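Local coordinates for protein polycyclic ketone monooxygenase (Myceliophthora thermophila, PDB 5MQ6) that inserts one oxygen atom beside the carbonyl group of ketones, particularly polycyclic ones, to give esters or lactones, using bound FAD and NADPH, at residues P229-I234 with L474-V479; L39-R44 with T602-A607; P235-F240 with D470-S475. All blocks are in the same frame, centred on the assembly; numbering follows the deposited sequence.

Contact 1: residues P229-I234 with L474-V479; sequences PQVPKI and LSTGYV. With NDP (NADPH dihydro-nicotinamide-adenine-dinucleotide phosphate), chain C.
The NADPH-binding loop S475-Y478, whose STGY sequence resembles the ATGY motif of related flavin monooxygenases, is joined to Q230 of strand 230-232 at three points. First, Q230 N donates its hydrogen to G477 O at 2.9 Å, nearly straight at 159°. In return, T476 OG1 donates to Q230 O over 3.0 Å; a chi1 of 40° sets OG1 between the backbone N and the carbonyl carbon, facing that acceptor. Third, the Q230 side chain, extended beyond CG, lies along the loop carbonyls, where NE2 makes a weak bond to T476 O (3.3 Å) and CD lies 3.4 Å from Y478 O. An alanine at Q230 would probably leave T476 O without this amide donor and open a gap beside the Y478 carbonyl, although the two bonds made by the Q230 main chain could remain. Apolar contacts extend the join: V231 CG1 presses on L474 CD1 at a tight 3.4 Å, and P232 CD meets T476 CG2 nearly at a right angle. P232 CB also lies 3.6 Å from NADPH N6A, beside the adenine. G477 CA passes 3.2 Å from the pyrophosphate bridge oxygen O3, where a side chain would collide with O1A. The acceptors Q230 O and G477 O share H246 NE2 as a further, weak donor. Two carbonyls and one hydroxyl thus hold a loop that also touches the cofactor.

Contact 2: residues L39-R44 with T602-A607; sequences LGQFIR and TSEGEA. With NDP (NADPH dihydro-nicotinamide-adenine-dinucleotide phosphate), chain C.
This is a partly buried meeting of a 3-10 segment and a beta turn beside the adenine end of NADPH, in which L39 and Q41 of the 3-10 segment 39-41 and F42, which begins strand 42-44, face the acidic side chains of E604 and E606. The cross-segment hydrogen bond runs from L39 N to E606 OE2 at 2.6 Å. It is short but bent, with 138° at the hydrogen, and the donor stands 48° out of the carboxylate plane. Beyond it, L39 CB and CG lie against the same oxygen, while CD1 reaches S603 CB at 4.1 Å, so the leucine covers the flank of the turn.

E604 serves the other end of the contact. Its chain bends at chi2 (-58°), which brings CD to the rim of the F42 ring, near the ring plane, with OE2 3.3 Å from F42 CE2. Another part of the same rim is turned to the cofactor: F42 CE1 approaches NADPH N7A at 3.4 Å. Q41 CG packs over one face of this ring, offset toward its rim. The acidic pair is presented by a type I' turn from S603 to E606, closed by E606 N to S603 O at 3.0 Å, and T602 OG1 accepts from G605 N at 2.9 Å in an ST motif.

In the wider fold, strand 42-44 pairs antiparallel with strand 230-232, placing F42 against Q230, whereas the turn belongs to the connection between helices 573-585 and 616-621, with E604 packed on P598 and near the NADPH-binding residues K425 and Y600.

Contact 3: residues P235-F240 with D470-S475; sequences PGLETF and DILVLS. With NDP (NADPH dihydro-nicotinamide-adenine-dinucleotide phosphate), chain C.
Apolar contacts of L237 and F240 with L472 carry most of this buried junction, where the short 3-10 turn 237-239 lies beside strand 471-474 of the parallel nucleotide-binding sheet. L237 CD1 touches L472 CD2 at 3.8 Å, methyl against methyl, the two side chains meeting at an oblique angle. F240 comes to the other end of the same leucine, its CE2 3.9 Å from L472 CB. L237, in the turn, and F240, just after it, both direct CB toward the strand, and L472 is engaged at its branch and at its root.

A second kind of contact is between an aromatic rim and a peptide. F240 has CG anti to the backbone N (chi1 176°), which carries the base of the ring toward the strand. At the far end of the ring, CZ lies 3.6 Å from D470 O. The D470 carbonyl lies at the ring edge, near its plane, so the slightly positive C-H rim probably faces the oxygen favourably. The carboxylate of D470 is engaged elsewhere, with OD2 accepting from R271 N.

Hydrogen bonds also shape the turn itself. G236 O receives two donors, T239 N at 3.1 Å and T239 OG1 at 2.7 Å, the latter in the carbonyl plane. One more bond, F240 N to L237 O at 3.2 Å, continues the turn to F240.

On the sheet side, L472 also packs against V244 of strand 244-246 and I275 of strand 271-275. The turn and strand share no hydrogen bond: the turn offers the strand hydrocarbon and an aromatic edge, which implies adhesion chiefly by burial of apolar surface.

Overall arrangement
Contacts 1 and 3 end on the same chain stretch: they share L474 and S475, where strand 471-474 gives way to the NADPH-binding loop, and their centres are about 11 Å apart. Contacts 1 and 2, with centres also about 11 Å apart, meet through the two-stranded sheet of 42-44 and 230-232; beside it K233 N lies 2.8 Å from Q41 O and K233 NZ 2.7 Å from G40 O. Contacts 2 and 3 do not touch, their nearest atoms being about 8 Å apart. All three reach NADPH: F42 and P232 at the adenine, G477 at the pyrophosphate, and S475 at the adenosine ribose, with Y478 also touching FAD.

Contact 1: residues P229-I234 with L474-V479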
loop_
_atom_site.group_PDB
_atom_site.type_symbol
_atom_site.label_atom_id
_atom_site.label_comp_id
_atom_site.label_asym_id
_atom_site.label_seq_id
_atom_site.Cartn_x
_atom_site.Cartn_y
_atom_site.Cartn_z
ATOM N N PRO A 229 3.144 4.774 -9.951
ATOM C CA PRO A 229 2.893 6.211 -9.733
ATOM C C PRO A 229 1.905 6.721 -10.763
ATOM O O PRO A 229 2.091 6.420 -11.941
ATOM C CB PRO A 229 4.260 6.858 -9.957
ATOM C CG PRO A 229 5.233 5.781 -9.815
ATOM C CD PRO A 229 4.555 4.525 -10.248
ATOM N N GLN A 230 0.881 7.490 -10.330
ATOM C CA GLN A 230 -0.036 8.137 -11.264
ATOM C C GLN A 230 0.139 9.618 -11.261
ATOM O O GLN A 230 0.793 10.199 -10.379
ATOM C CB GLN A 230 -1.497 7.822 -10.917
ATOM C CG GLN A 230 -1.890 8.189 -9.462
ATOM C CD GLN A 230 -3.358 7.954 -9.164
ATOM O OE1 GLN A 230 -4.010 7.048 -9.720
ATOM N NE2 GLN A 230 -3.890 8.765 -8.256
ATOM N N VAL A 231 -0.460 10.217 -12.278
ATOM C CA VAL A 231 -0.621 11.675 -12.394
ATOM C C VAL A 231 -2.023 11.978 -12.859
ATOM O O VAL A 231 -2.661 11.173 -13.580
ATOM C CB VAL A 231 0.373 12.339 -13.353
ATOM C CG1 VAL A 231 1.769 12.092 -12.834
ATOM C CG2 VAL A 231 0.204 11.814 -14.771
ATOM N N PRO A 232 -2.512 13.139 -12.438
ATOM C CA PRO A 232 -3.831 13.557 -12.893
ATOM C C PRO A 232 -3.759 13.987 -14.346
ATOM O O PRO A 232 -2.700 14.428 -14.786
ATOM C CB PRO A 232 -4.144 14.749 -11.999
ATOM C CG PRO A 232 -2.810 15.233 -11.508
ATOM C CD PRO A 232 -1.787 14.196 -11.688
ATOM N N LYS A 233 -4.873 13.857 -15.064
ATOM C CA LYS A 233 -4.971 14.298 -16.451
ATOM C C LYS A 233 -5.106 15.817 -16.429
ATOM O O LYS A 233 -6.194 16.320 -16.663
ATOM C CB LYS A 233 -6.220 13.743 -17.138
ATOM C CG LYS A 233 -6.400 12.247 -17.126
ATOM C CD LYS A 233 -5.726 11.586 -18.291
ATOM C CE LYS A 233 -5.955 10.085 -18.141
ATOM N NZ LYS A 233 -7.388 9.606 -18.208
ATOM N N ILE A 234 -4.038 16.545 -16.127
ATOM C CA ILE A 234 -4.140 18.007 -16.117
ATOM C C ILE A 234 -3.862 18.517 -17.538
ATOM O O ILE A 234 -2.721 18.431 -17.990
ATOM C CB ILE A 234 -3.130 18.645 -15.153
ATOM C CG1 ILE A 234 -3.469 18.280 -13.670
ATOM C CG2 ILE A 234 -3.066 20.193 -15.355
ATOM C CD1 ILE A 234 -2.360 18.679 -12.687
ATOM N N LEU A 474 5.442 16.115 -8.420
ATOM C CA LEU A 474 4.173 15.422 -8.524
ATOM C C LEU A 474 4.133 14.416 -7.372
ATOM O O LEU A 474 4.868 13.430 -7.309
ATOM C CB LEU A 474 4.006 14.726 -9.873
ATOM C CG LEU A 474 4.068 15.612 -11.147
ATOM C CD1 LEU A 474 3.800 14.782 -12.422
ATOM C CD2 LEU A 474 3.119 16.803 -11.102
ATOM N N SER A 475 3.319 14.762 -6.395
ATOM C CA SER A 475 3.081 13.954 -5.220
ATOM C C SER A 475 1.606 13.565 -5.316
ATOM O O SER A 475 0.795 13.808 -4.390
ATOM C CB SER A 475 3.377 14.821 -4.015
ATOM O OG SER A 475 2.842 14.250 -2.926
ATOM N N THR A 476 1.269 12.985 -6.472
ATOM C CA THR A 476 -0.084 12.706 -6.853
ATOM C C THR A 476 -0.419 11.202 -6.692
ATOM O O THR A 476 -1.505 10.729 -7.081
ATOM C CB THR A 476 -0.326 13.206 -8.264
ATOM O OG1 THR A 476 0.832 12.920 -9.045
ATOM C CG2 THR A 476 -0.498 14.733 -8.218
ATOM N N GLY A 477 0.479 10.458 -6.083
ATOM C CA GLY A 477 0.089 9.189 -5.577
ATOM C C GLY A 477 0.261 8.112 -6.631
ATOM O O GLY A 477 1.036 8.296 -7.568
ATOM N N TYR A 478 -0.434 6.995 -6.416
ATOM C CA TYR A 478 -0.259 5.704 -7.124
ATOM C C TYR A 478 -1.593 5.186 -7.528
ATOM O O TYR A 478 -2.588 5.478 -6.896
ATOM C CB TYR A 478 0.343 4.628 -6.187
ATOM C CG TYR A 478 1.585 5.100 -5.522
ATOM C CD1 TYR A 478 1.512 6.004 -4.455
ATOM C CD2 TYR A 478 2.878 4.705 -5.990
ATOM C CE1 TYR A 478 2.684 6.495 -3.839
ATOM C CE2 TYR A 478 4.066 5.185 -5.355
ATOM C CZ TYR A 478 3.967 6.093 -4.280
ATOM O OH TYR A 478 5.092 6.592 -3.612
ATOM N N VAL A 479 -1.625 4.314 -8.530
ATOM C CA VAL A 479 -2.885 3.598 -8.848
ATOM C C VAL A 479 -3.468 2.977 -7.549
ATOM O O VAL A 479 -2.736 2.360 -6.745
ATOM C CB VAL A 479 -2.712 2.507 -9.933
ATOM C CG1 VAL A 479 -4.017 1.703 -10.162
ATOM C CG2 VAL A 479 -2.264 3.139 -11.241
HETATM P PA NDP C . -2.011 10.145 -2.296
HETATM O O1A NDP C . -2.792 9.425 -3.450
HETATM O O2A NDP C . -2.281 9.883 -0.836
HETATM O O5B NDP C . -2.061 11.716 -2.625
HETATM C C5B NDP C . -2.098 12.233 -3.940
HETATM C C4B NDP C . -2.431 13.697 -3.736
HETATM O O4B NDP C . -2.533 14.363 -5.022
HETATM C C3B NDP C . -3.762 13.872 -2.996
HETATM O O3B NDP C . -3.584 14.819 -1.927
HETATM C C2B NDP C . -4.654 14.329 -4.130
HETATM O O2B NDP C . -5.823 15.088 -3.704
HETATM C C1B NDP C . -3.702 15.124 -4.996
HETATM N N9A NDP C . -4.256 15.314 -6.338
HETATM C C8A NDP C . -4.734 14.365 -7.206
HETATM N N7A NDP C . -5.197 14.934 -8.336
HETATM C C5A NDP C . -5.001 16.264 -8.143
HETATM C C6A NDP C . -5.296 17.453 -8.931
HETATM N N6A NDP C . -5.868 17.285 -10.117
HETATM N N1A NDP C . -4.959 18.652 -8.410
HETATM C C2A NDP C . -4.377 18.816 -7.179
HETATM N N3A NDP C . -4.084 17.784 -6.371
HETATM C C4A NDP C . -4.389 16.519 -6.831
HETATM O O3 NDP C . -0.448 9.866 -2.449
HETATM P PN NDP C . 0.786 9.943 -1.365
HETATM O O1N NDP C . 2.059 9.599 -2.202
HETATM O O2N NDP C . 0.797 11.262 -0.624
HETATM O O5D NDP C . 0.483 8.766 -0.296
HETATM C C5D NDP C . 0.214 7.419 -0.815
HETATM C C4D NDP C . 0.297 6.376 0.284
HETATM O O4D NDP C . 1.663 6.201 0.721
HETATM C C3D NDP C . -0.362 6.908 1.559
HETATM O O3D NDP C . -1.829 7.086 1.525
HETATM C C2D NDP C . 0.297 6.030 2.645
HETATM O O2D NDP C . -0.288 4.687 2.669
HETATM C C1D NDP C . 1.756 6.093 2.196
HETATM P P2B NDP C . -7.206 14.298 -3.395
HETATM O O1X NDP C . -7.370 13.329 -4.575
HETATM O O2X NDP C . -8.340 15.299 -3.439
HETATM O O3X NDP C . -7.080 13.718 -1.978
#

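Contact 2: residues L39-R44 with T602-A607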
loop_
_atom_site.group_PDB
_atom_site.type_symbol
_atom_site.label_atom_id
_atom_site.label_comp_id
_atom_site.label_asym_id
_atom_site.label_seq_id
_atom_site.Cartn_x
_atom_site.Cartn_y
_atom_site.Cartn_z
ATOM N N LEU A 39 -12.059 7.022 -11.349
ATOM C CA LEU A 39 -10.639 6.718 -11.629
ATOM C C LEU A 39 -10.133 7.259 -12.977
ATOM O O LEU A 39 -8.907 7.422 -13.151
ATOM C CB LEU A 39 -10.376 5.199 -11.568
ATOM C CG LEU A 39 -10.461 4.513 -10.192
ATOM C CD1 LEU A 39 -10.269 2.992 -10.241
ATOM C CD2 LEU A 39 -9.437 5.124 -9.222
ATOM N N GLY A 40 -11.052 7.523 -13.921
ATOM C CA GLY A 40 -10.705 8.121 -15.252
ATOM C C GLY A 40 -9.922 9.438 -15.265
ATOM O O GLY A 40 -9.308 9.796 -16.265
ATOM N N GLN A 41 -9.988 10.188 -14.174
ATOM C CA GLN A 41 -9.150 11.393 -13.972
ATOM C C GLN A 41 -7.585 11.201 -13.851
ATOM O O GLN A 41 -6.825 12.194 -13.868
ATOM C CB GLN A 41 -9.668 12.114 -12.722
ATOM C CG GLN A 41 -9.617 11.205 -11.474
ATOM C CD GLN A 41 -10.241 11.828 -10.254
ATOM O OE1 GLN A 41 -11.354 11.513 -9.808
ATOM N NE2 GLN A 41 -9.513 12.743 -9.716
ATOM N N PHE A 42 -7.116 9.955 -13.666
ATOM C CA PHE A 42 -5.700 9.669 -13.410
ATOM C C PHE A 42 -5.207 8.813 -14.532
ATOM O O PHE A 42 -5.975 8.160 -15.182
ATOM C CB PHE A 42 -5.462 8.928 -12.067
ATOM C CG PHE A 42 -5.904 9.737 -10.830
ATOM C CD1 PHE A 42 -5.330 10.977 -10.544
ATOM C CD2 PHE A 42 -6.923 9.256 -9.977
ATOM C CE1 PHE A 42 -5.749 11.733 -9.423
ATOM C CE2 PHE A 42 -7.349 10.000 -8.860
ATOM C CZ PHE A 42 -6.771 11.247 -8.574
ATOM N N ILE A 43 -3.912 8.860 -14.778
ATOM C CA ILE A 43 -3.276 7.936 -15.688
ATOM C C ILE A 43 -1.969 7.522 -15.062
ATOM O O ILE A 43 -1.320 8.338 -14.363
ATOM C CB ILE A 43 -3.106 8.485 -17.138
ATOM C CG1 ILE A 43 -2.296 7.511 -18.024
ATOM C CG2 ILE A 43 -2.493 9.882 -17.193
ATOM C CD1 ILE A 43 -2.405 7.872 -19.483
ATOM N N ARG A 44 -1.586 6.262 -15.275
ATOM C CA ARG A 44 -0.271 5.847 -14.852
ATOM C C ARG A 44 0.803 6.631 -15.606
ATOM O O ARG A 44 0.760 6.815 -16.851
ATOM C CB ARG A 44 -0.014 4.364 -15.068
ATOM C CG ARG A 44 -1.022 3.438 -14.444
ATOM C CD ARG A 44 -0.848 2.054 -15.071
ATOM N NE ARG A 44 -1.563 1.062 -14.284
ATOM C CZ ARG A 44 -2.888 0.872 -14.308
ATOM N NH1 ARG A 44 -3.671 1.613 -15.097
ATOM N NH2 ARG A 44 -3.441 -0.061 -13.529
ATOM N N THR A 602 -12.542 4.884 -1.835
ATOM C CA THR A 602 -13.808 4.791 -2.600
ATOM C C THR A 602 -13.554 4.614 -4.108
ATOM O O THR A 602 -14.527 4.599 -4.890
ATOM C CB THR A 602 -14.774 6.008 -2.372
ATOM O OG1 THR A 602 -14.210 7.241 -2.886
ATOM C CG2 THR A 602 -15.105 6.144 -0.899
ATOM N N SER A 603 -12.279 4.449 -4.511
ATOM C CA SER A 603 -11.885 4.419 -5.944
ATOM C C SER A 603 -12.447 5.660 -6.688
ATOM O O SER A 603 -13.200 5.558 -7.695
ATOM C CB SER A 603 -12.275 3.080 -6.613
ATOM O OG SER A 603 -11.573 2.010 -5.997
ATOM N N GLU A 604 -12.059 6.817 -6.135
ATOM C CA GLU A 604 -12.620 8.147 -6.444
ATOM C C GLU A 604 -14.164 8.205 -6.632
ATOM O O GLU A 604 -14.643 8.808 -7.592
ATOM C CB GLU A 604 -11.904 8.753 -7.657
ATOM C CG GLU A 604 -10.391 8.859 -7.554
ATOM C CD GLU A 604 -9.883 9.681 -6.357
ATOM O OE1 GLU A 604 -10.536 10.664 -5.870
ATOM O OE2 GLU A 604 -8.771 9.319 -5.913
ATOM N N GLY A 605 -14.925 7.597 -5.719
ATOM C CA GLY A 605 -16.412 7.531 -5.823
ATOM C C GLY A 605 -17.029 6.376 -6.654
ATOM O O GLY A 605 -18.245 6.140 -6.614
ATOM N N GLU A 606 -16.218 5.624 -7.395
ATOM C CA GLU A 606 -16.745 4.490 -8.182
ATOM C C GLU A 606 -17.313 3.350 -7.297
ATOM O O GLU A 606 -18.451 2.874 -7.540
ATOM C CB GLU A 606 -15.688 3.973 -9.150
ATOM C CG GLU A 606 -15.257 5.000 -10.199
ATOM C CD GLU A 606 -14.326 4.403 -11.257
ATOM O OE1 GLU A 606 -14.139 3.161 -11.296
ATOM O OE2 GLU A 606 -13.754 5.173 -12.060
ATOM N N ALA A 607 -16.544 2.919 -6.289
ATOM C CA ALA A 607 -17.097 2.102 -5.217
ATOM C C ALA A 607 -18.253 2.881 -4.650
ATOM O O ALA A 607 -19.291 2.301 -4.419
ATOM C CB ALA A 607 -16.071 1.820 -4.115
HETATM P PA NDP C . -2.011 10.145 -2.296
HETATM O O1A NDP C . -2.792 9.425 -3.450
HETATM O O2A NDP C . -2.281 9.883 -0.836
HETATM O O5B NDP C . -2.061 11.716 -2.625
HETATM C C5B NDP C . -2.098 12.233 -3.940
HETATM C C4B NDP C . -2.431 13.697 -3.736
HETATM O O4B NDP C . -2.533 14.363 -5.022
HETATM C C3B NDP C . -3.762 13.872 -2.996
HETATM O O3B NDP C . -3.584 14.819 -1.927
HETATM C C2B NDP C . -4.654 14.329 -4.130
HETATM O O2B NDP C . -5.823 15.088 -3.704
HETATM C C1B NDP C . -3.702 15.124 -4.996
HETATM N N9A NDP C . -4.256 15.314 -6.338
HETATM C C8A NDP C . -4.734 14.365 -7.206
HETATM N N7A NDP C . -5.197 14.934 -8.336
HETATM C C5A NDP C . -5.001 16.264 -8.143
HETATM C C6A NDP C . -5.296 17.453 -8.931
HETATM N N6A NDP C . -5.868 17.285 -10.117
HETATM N N1A NDP C . -4.959 18.652 -8.410
HETATM C C2A NDP C . -4.377 18.816 -7.179
HETATM N N3A NDP C . -4.084 17.784 -6.371
HETATM C C4A NDP C . -4.389 16.519 -6.831
HETATM O O3 NDP C . -0.448 9.866 -2.449
HETATM P PN NDP C . 0.786 9.943 -1.365
HETATM O O1N NDP C . 2.059 9.599 -2.202
HETATM O O2N NDP C . 0.797 11.262 -0.624
HETATM O O5D NDP C . 0.483 8.766 -0.296
HETATM C C5D NDP C . 0.214 7.419 -0.815
HETATM C C4D NDP C . 0.297 6.376 0.284
HETATM O O4D NDP C . 1.663 6.201 0.721
HETATM C C3D NDP C . -0.362 6.908 1.559
HETATM O O3D NDP C . -1.829 7.086 1.525
HETATM C C2D NDP C . 0.297 6.030 2.645
HETATM O O2D NDP C . -0.288 4.687 2.669
HETATM C C1D NDP C . 1.756 6.093 2.196
HETATM P P2B NDP C . -7.206 14.298 -3.395
HETATM O O1X NDP C . -7.370 13.329 -4.575
HETATM O O2X NDP C . -8.340 15.299 -3.439
HETATM O O3X NDP C . -7.080 13.718 -1.978
#

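Contact 3: residues P235-F240 with D470-S475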
loop_
_atom_site.group_PDB
_atom_site.type_symbol
_atom_site.label_atom_id
_atom_site.label_comp_id
_atom_site.label_asym_id
_atom_site.label_seq_id
_atom_site.Cartn_x
_atom_site.Cartn_y
_atom_site.Cartn_z
ATOM N N PRO A 235 -4.866 19.110 -18.215
ATOM C CA PRO A 235 -4.654 19.598 -19.602
ATOM C C PRO A 235 -3.369 20.379 -19.771
ATOM O O PRO A 235 -3.107 21.306 -18.998
ATOM C CB PRO A 235 -5.859 20.505 -19.821
ATOM C CG PRO A 235 -6.900 19.788 -19.087
ATOM C CD PRO A 235 -6.240 19.400 -17.795
ATOM N N GLY A 236 -2.556 19.974 -20.735
ATOM C CA GLY A 236 -1.347 20.702 -21.075
ATOM C C GLY A 236 -0.200 20.473 -20.149
ATOM O O GLY A 236 0.789 21.211 -20.197
ATOM N N LEU A 237 -0.281 19.448 -19.300
ATOM C CA LEU A 237 0.822 19.167 -18.341
ATOM C C LEU A 237 2.122 18.765 -19.055
ATOM O O LEU A 237 3.240 19.118 -18.655
ATOM C CB LEU A 237 0.399 18.098 -17.315
ATOM C CG LEU A 237 1.331 17.856 -16.106
ATOM C CD1 LEU A 237 1.594 19.115 -15.248
ATOM C CD2 LEU A 237 0.798 16.696 -15.235
ATOM N N GLU A 238 1.955 17.999 -20.121
ATOM C CA GLU A 238 3.048 17.619 -21.010
ATOM C C GLU A 238 3.944 18.799 -21.394
ATOM O O GLU A 238 5.146 18.626 -21.517
ATOM C CB GLU A 238 2.440 16.995 -22.245
ATOM C CG GLU A 238 1.372 17.876 -22.908
ATOM C CD GLU A 238 0.071 17.140 -23.187
ATOM O OE1 GLU A 238 0.164 16.027 -23.757
ATOM O OE2 GLU A 238 -1.037 17.663 -22.857
ATOM N N THR A 239 3.349 19.994 -21.502
ATOM C CA THR A 239 3.978 21.231 -22.044
ATOM C C THR A 239 4.796 22.050 -21.039
ATOM O O THR A 239 5.634 22.876 -21.455
ATOM C CB THR A 239 2.928 22.229 -22.603
ATOM O OG1 THR A 239 2.332 22.966 -21.528
ATOM C CG2 THR A 239 1.830 21.543 -23.366
ATOM N N PHE A 240 4.537 21.889 -19.741
ATOM C CA PHE A 240 5.366 22.574 -18.736
ATOM C C PHE A 240 6.840 22.367 -19.070
ATOM O O PHE A 240 7.282 21.247 -19.261
ATOM C CB PHE A 240 5.082 22.069 -17.307
ATOM C CG PHE A 240 5.972 22.686 -16.283
ATOM C CD1 PHE A 240 5.766 24.018 -15.882
ATOM C CD2 PHE A 240 7.054 21.983 -15.726
ATOM C CE1 PHE A 240 6.620 24.621 -14.948
ATOM C CE2 PHE A 240 7.904 22.582 -14.771
ATOM C CZ PHE A 240 7.688 23.911 -14.387
ATOM N N ASP A 470 9.427 27.101 -11.612
ATOM C CA ASP A 470 10.698 26.563 -12.113
ATOM C C ASP A 470 10.738 25.024 -12.123
ATOM O O ASP A 470 11.059 24.440 -13.139
ATOM C CB ASP A 470 11.835 27.050 -11.236
ATOM C CG ASP A 470 11.930 28.543 -11.235
ATOM O OD1 ASP A 470 11.543 29.151 -12.272
ATOM O OD2 ASP A 470 12.363 29.091 -10.198
ATOM N N ILE A 471 10.431 24.400 -10.987
ATOM C CA ILE A 471 10.552 22.954 -10.826
ATOM C C ILE A 471 9.205 22.465 -10.344
ATOM O O ILE A 471 8.671 23.069 -9.430
ATOM C CB ILE A 471 11.612 22.673 -9.766
ATOM C CG1 ILE A 471 12.992 23.045 -10.288
ATOM C CG2 ILE A 471 11.573 21.221 -9.289
ATOM C CD1 ILE A 471 14.055 23.160 -9.205
ATOM N N LEU A 472 8.666 21.385 -10.931
ATOM C CA LEU A 472 7.371 20.818 -10.516
ATOM C C LEU A 472 7.521 19.408 -9.942
ATOM O O LEU A 472 8.086 18.499 -10.581
ATOM C CB LEU A 472 6.411 20.792 -11.679
ATOM C CG LEU A 472 5.002 20.206 -11.420
ATOM C CD1 LEU A 472 4.129 21.021 -10.478
ATOM C CD2 LEU A 472 4.243 20.027 -12.707
ATOM N N VAL A 473 6.999 19.224 -8.747
ATOM C CA VAL A 473 6.997 17.926 -8.038
ATOM C C VAL A 473 5.591 17.367 -7.995
ATOM O O VAL A 473 4.681 18.060 -7.624
ATOM C CB VAL A 473 7.458 18.096 -6.570
ATOM C CG1 VAL A 473 7.619 16.756 -5.878
ATOM C CG2 VAL A 473 8.779 18.839 -6.509
ATOM N N LEU A 474 5.442 16.115 -8.420
ATOM C CA LEU A 474 4.173 15.422 -8.524
ATOM C C LEU A 474 4.133 14.416 -7.372
ATOM O O LEU A 474 4.868 13.430 -7.309
ATOM C CB LEU A 474 4.006 14.726 -9.873
ATOM C CG LEU A 474 4.068 15.612 -11.147
ATOM C CD1 LEU A 474 3.800 14.782 -12.422
ATOM C CD2 LEU A 474 3.119 16.803 -11.102
ATOM N N SER A 475 3.319 14.762 -6.395
ATOM C CA SER A 475 3.081 13.954 -5.220
ATOM C C SER A 475 1.606 13.565 -5.316
ATOM O O SER A 475 0.795 13.808 -4.390
ATOM C CB SER A 475 3.377 14.821 -4.015
ATOM O OG SER A 475 2.842 14.250 -2.926
HETATM P PA NDP C . -2.011 10.145 -2.296
HETATM O O1A NDP C . -2.792 9.425 -3.450
HETATM O O2A NDP C . -2.281 9.883 -0.836
HETATM O O5B NDP C . -2.061 11.716 -2.625
HETATM C C5B NDP C . -2.098 12.233 -3.940
HETATM C C4B NDP C . -2.431 13.697 -3.736
HETATM O O4B NDP C . -2.533 14.363 -5.022
HETATM C C3B NDP C . -3.762 13.872 -2.996
HETATM O O3B NDP C . -3.584 14.819 -1.927
HETATM C C2B NDP C . -4.654 14.329 -4.130
HETATM O O2B NDP C . -5.823 15.088 -3.704
HETATM C C1B NDP C . -3.702 15.124 -4.996
HETATM N N9A NDP C . -4.256 15.314 -6.338
HETATM C C8A NDP C . -4.734 14.365 -7.206
HETATM N N7A NDP C . -5.197 14.934 -8.336
HETATM C C5A NDP C . -5.001 16.264 -8.143
HETATM C C6A NDP C . -5.296 17.453 -8.931
HETATM N N6A NDP C . -5.868 17.285 -10.117
HETATM N N1A NDP C . -4.959 18.652 -8.410
HETATM C C2A NDP C . -4.377 18.816 -7.179
HETATM N N3A NDP C . -4.084 17.784 -6.371
HETATM C C4A NDP C . -4.389 16.519 -6.831
HETATM O O3 NDP C . -0.448 9.866 -2.449
HETATM P PN NDP C . 0.786 9.943 -1.365
HETATM O O1N NDP C . 2.059 9.599 -2.202
HETATM O O2N NDP C . 0.797 11.262 -0.624
HETATM O O5D NDP C . 0.483 8.766 -0.296
HETATM C C5D NDP C . 0.214 7.419 -0.815
HETATM C C4D NDP C . 0.297 6.376 0.284
HETATM O O4D NDP C . 1.663 6.201 0.721
HETATM C C3D NDP C . -0.362 6.908 1.559
HETATM O O3D NDP C . -1.829 7.086 1.525
HETATM C C2D NDP C . 0.297 6.030 2.645
HETATM O O2D NDP C . -0.288 4.687 2.669
HETATM C C1D NDP C . 1.756 6.093 2.196
HETATM P P2B NDP C . -7.206 14.298 -3.395
HETATM O O1X NDP C . -7.370 13.329 -4.575
HETATM O O2X NDP C . -8.340 15.299 -3.439
HETATM O O3X NDP C . -7.080 13.718 -1.978
#